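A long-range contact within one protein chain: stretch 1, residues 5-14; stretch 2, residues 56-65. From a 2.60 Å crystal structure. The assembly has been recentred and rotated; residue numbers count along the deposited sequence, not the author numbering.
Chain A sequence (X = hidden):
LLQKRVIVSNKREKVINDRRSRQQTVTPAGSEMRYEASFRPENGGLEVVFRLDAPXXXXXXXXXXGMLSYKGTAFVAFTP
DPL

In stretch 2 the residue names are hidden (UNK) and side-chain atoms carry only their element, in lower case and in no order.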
# COMPACT_ATOMS: atom_id res chain seq x y z
N ARG A 5 1.55 -10.23 -6.24
CA ARG A 5 0.40 -10.54 -5.39
C ARG A 5 0.81 -10.36 -3.94
O ARG A 5 1.75 -11.00 -3.47
CB ARG A 5 -0.09 -11.97 -5.61
CG ARG A 5 -0.36 -12.32 -7.06
CD ARG A 5 -1.27 -13.54 -7.20
NE ARG A 5 -2.65 -13.20 -6.84
CZ ARG A 5 -3.18 -13.37 -5.63
NH1 ARG A 5 -2.45 -13.88 -4.65
NH2 ARG A 5 -4.43 -13.00 -5.40
N VAL A 6 0.12 -9.49 -3.22
CA VAL A 6 0.46 -9.27 -1.82
C VAL A 6 -0.79 -9.08 -0.99
O VAL A 6 -1.91 -9.07 -1.52
CB VAL A 6 1.32 -8.00 -1.63
CG1 VAL A 6 2.52 -8.02 -2.56
CG2 VAL A 6 0.46 -6.78 -1.86
N ILE A 7 -0.58 -8.93 0.31
CA ILE A 7 -1.68 -8.67 1.22
C ILE A 7 -1.40 -7.30 1.81
O ILE A 7 -0.24 -6.89 1.93
CB ILE A 7 -1.76 -9.73 2.34
CG1 ILE A 7 -3.04 -9.51 3.15
CG2 ILE A 7 -0.56 -9.63 3.26
CD1 ILE A 7 -3.30 -10.58 4.20
N VAL A 8 -2.46 -6.57 2.14
CA VAL A 8 -2.30 -5.25 2.73
C VAL A 8 -1.91 -5.38 4.21
O VAL A 8 -2.78 -5.42 5.09
CB VAL A 8 -3.59 -4.43 2.59
CG1 VAL A 8 -3.40 -3.05 3.20
CG2 VAL A 8 -3.95 -4.30 1.12
N SER A 9 -0.60 -5.46 4.44
CA SER A 9 -0.00 -5.59 5.76
C SER A 9 -0.61 -4.69 6.81
O SER A 9 -1.24 -5.16 7.75
CB SER A 9 1.50 -5.27 5.70
OG SER A 9 2.26 -6.40 5.35
N ASN A 10 -0.38 -3.39 6.66
CA ASN A 10 -0.89 -2.43 7.61
C ASN A 10 -0.91 -1.03 7.04
O ASN A 10 -0.33 -0.77 5.98
CB ASN A 10 -0.03 -2.43 8.88
CG ASN A 10 1.29 -1.71 8.68
OD1 ASN A 10 2.10 -2.11 7.85
ND2 ASN A 10 1.52 -0.65 9.45
N LYS A 11 -1.58 -0.13 7.76
CA LYS A 11 -1.71 1.26 7.38
C LYS A 11 -1.43 2.17 8.58
O LYS A 11 -1.87 1.90 9.71
CB LYS A 11 -3.13 1.53 6.87
CG LYS A 11 -3.36 1.10 5.42
CD LYS A 11 -4.85 1.07 5.07
CE LYS A 11 -5.53 2.43 5.25
NZ LYS A 11 -7.02 2.29 5.16
N ARG A 12 -0.70 3.24 8.34
CA ARG A 12 -0.39 4.16 9.41
C ARG A 12 -0.66 5.57 8.96
O ARG A 12 -0.36 5.95 7.84
CB ARG A 12 1.08 4.03 9.83
CG ARG A 12 1.42 4.84 11.08
CD ARG A 12 2.90 4.75 11.44
NE ARG A 12 3.76 5.34 10.41
CZ ARG A 12 5.09 5.38 10.47
NH1 ARG A 12 5.73 4.85 11.51
NH2 ARG A 12 5.79 5.94 9.48
N GLU A 13 -1.27 6.34 9.86
CA GLU A 13 -1.58 7.74 9.62
C GLU A 13 -0.70 8.44 10.65
O GLU A 13 -0.71 8.09 11.82
CB GLU A 13 -3.05 8.03 9.91
CG GLU A 13 -3.60 9.21 9.13
CD GLU A 13 -5.07 9.45 9.43
OE1 GLU A 13 -5.74 8.50 9.87
OE2 GLU A 13 -5.54 10.59 9.21
N LYS A 14 0.08 9.41 10.19
CA LYS A 14 1.00 10.10 11.07
C LYS A 14 0.99 11.60 10.82
O LYS A 14 0.82 12.04 9.68
CB LYS A 14 2.40 9.53 10.85
CG LYS A 14 3.52 10.24 11.58
CD LYS A 14 4.83 9.47 11.44
CE LYS A 14 5.28 9.36 9.99
NZ LYS A 14 6.47 8.47 9.86
N UNK A 56 -6.00 7.85 -1.86
CA UNK A 56 -5.44 6.57 -2.24
C UNK A 56 -5.37 5.67 -1.01
O UNK A 56 -5.62 4.47 -1.07
o UNK A 56 -4.29 6.56 -5.89
c UNK A 56 -3.56 5.68 -3.76
c UNK A 56 -4.34 5.62 -5.08
n UNK A 56 -5.05 4.52 -5.29
c UNK A 56 -4.04 6.78 -2.83
N UNK A 57 -5.02 6.29 0.12
CA UNK A 57 -4.90 5.59 1.40
C UNK A 57 -6.24 5.07 1.92
O UNK A 57 -6.35 3.90 2.31
c UNK A 57 -5.04 5.87 6.09
c UNK A 57 -5.18 6.26 4.76
c UNK A 57 -3.89 5.20 6.50
c UNK A 57 -3.03 5.31 4.26
c UNK A 57 -4.26 6.53 2.42
c UNK A 57 -2.89 4.91 5.58
o UNK A 57 -3.72 4.88 7.82
c UNK A 57 -4.17 6.00 3.83
N UNK A 58 -7.25 5.93 1.94
CA UNK A 58 -8.56 5.50 2.42
C UNK A 58 -9.20 4.48 1.49
O UNK A 58 -10.16 3.83 1.84
n UNK A 58 -8.81 7.22 4.98
c UNK A 58 -8.77 8.97 3.66
c UNK A 58 -9.05 7.64 3.69
c UNK A 58 -9.50 6.70 2.61
n UNK A 58 -8.35 9.32 4.92
c UNK A 58 -8.38 8.25 5.70
N UNK A 59 -8.64 4.34 0.29
CA UNK A 59 -9.16 3.37 -0.68
C UNK A 59 -8.73 1.94 -0.35
O UNK A 59 -9.39 0.99 -0.76
c UNK A 59 -8.70 3.73 -2.08
N UNK A 60 -7.63 1.80 0.38
CA UNK A 60 -7.11 0.49 0.77
C UNK A 60 -7.75 -0.06 2.02
O UNK A 60 -8.25 0.69 2.86
c UNK A 60 -4.88 -0.12 -1.29
c UNK A 60 -4.66 0.86 -0.14
c UNK A 60 -5.61 0.56 1.01
c UNK A 60 -3.24 0.76 0.38
N UNK A 61 -7.71 -1.38 2.15
CA UNK A 61 -8.27 -2.05 3.32
C UNK A 61 -7.29 -3.05 3.91
O UNK A 61 -6.99 -4.08 3.31
c UNK A 61 -9.57 -2.77 2.96
o UNK A 61 -10.61 -1.84 2.76
N UNK A 62 -6.77 -2.74 5.09
CA UNK A 62 -5.83 -3.63 5.74
C UNK A 62 -6.42 -5.02 5.78
O UNK A 62 -7.52 -5.22 6.28
c UNK A 62 -5.53 -3.17 7.18
c UNK A 62 -4.80 -1.84 7.15
c UNK A 62 -4.69 -4.22 7.89
N UNK A 63 -5.70 -5.98 5.22
CA UNK A 63 -6.19 -7.34 5.21
C UNK A 63 -6.49 -7.88 3.82
O UNK A 63 -6.41 -9.08 3.59
N UNK A 64 -6.84 -7.00 2.90
CA UNK A 64 -7.12 -7.41 1.53
C UNK A 64 -5.87 -7.94 0.86
O UNK A 64 -4.76 -7.50 1.15
o UNK A 64 -9.70 -6.52 1.91
o UNK A 64 -9.76 -5.42 0.00
c UNK A 64 -7.66 -6.23 0.73
c UNK A 64 -9.14 -6.05 0.90
N UNK A 65 -6.04 -8.91 -0.03
CA UNK A 65 -4.91 -9.44 -0.77
C UNK A 65 -5.25 -9.25 -2.23
O UNK A 65 -6.40 -9.40 -2.64
c UNK A 65 -5.83 -11.83 -0.69
n UNK A 65 -4.52 -13.52 3.08
c UNK A 65 -4.66 -10.92 -0.46
n UNK A 65 -4.73 -13.51 0.79
n UNK A 65 -6.48 -12.79 2.11
c UNK A 65 -5.24 -13.27 1.99
c UNK A 65 -5.43 -13.29 -0.48

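Position 56 lies in a helix that enters from earlier in the chain. It has three side-chain carbons in a row, the third carrying one oxygen and one nitrogen. That is a primary amide on a two-carbon arm, so the residue is glutamine, Q56. It does not touch stretch 1.

Position 57 has one carbon, then a ring of six carbons bearing one oxygen. A phenol ring means tyrosine, Y57. K11 lies over one face of the ring, with CE of K11 3.5 Å from the ring centroid. NZ of K11 is 4.5 Å from that centroid and 20° off the ring normal, a cation-pi arrangement. OH of Y57 reaches the strand backbone, 3.3 Å from C of R12. OH of Y57 is also 3.8 Å from CB of E13.

Position 58 has one carbon, then a five-membered ring of three carbons and two nitrogens. This imidazole is histidine, H58. The residue is exposed.

Position 59 has a single side-chain carbon and is alanine, A59. The CB points away from stretch 1 and makes no contact.

Position 60 has four carbons, forked at the second. The fork beyond CB distinguishes leucine from isoleucine, so this is L60. Its side chain is buried, and its CB lies 4.2 Å from CD of K11. Its backbone O accepts a hydrogen bond from NZ of K11 at 3.1 Å.

Position 61 has one carbon and then one oxygen: serine, S61. The side chain points away from the strand, but the backbone O lies 3.5 Å from CB of V8.

Position 62 has three carbons, with two borne on the first. This is valine, V62. CG2 of V62 packs 3.6 Å from CD of K11.

Position 63 has no side-chain atoms and is glycine, G63. Its phi is positive, at 115°, and at these backbone angles a CB would be jammed against the carbonyl O of V62. It occupies the third place of a type II turn running from S61 to position 64.

Position 64 has two carbons, the second carrying two oxygens. A carboxylate on one methylene is aspartate, D64. The end of its side chain leads away, while its backbone O faces the strand.

Position 65 has three carbons, a nitrogen, then a carbon with two more nitrogens. This guanidinium group belongs to arginine, R65. I7 packs over one face of it, with CD1 of I7 3.4 Å from NH2 of R65.

The contact has two parts. At the turn, N of V8 donates to O of D64 at 2.7 Å, and N of G63 donates to O of V8 at 3.0 Å. These bonds lead into an antiparallel bridge between I7 and R65, whose side chains share a sheet face. Farther along, K11 covers the Y57 ring and its ammonium reaches the backbone O atoms of Y57 and L60, the hydrogen bond from NZ of K11 to O of Y57 being weak at 3.3 Å.

Stretch 2, residues 56-65: QYHALSVGDR
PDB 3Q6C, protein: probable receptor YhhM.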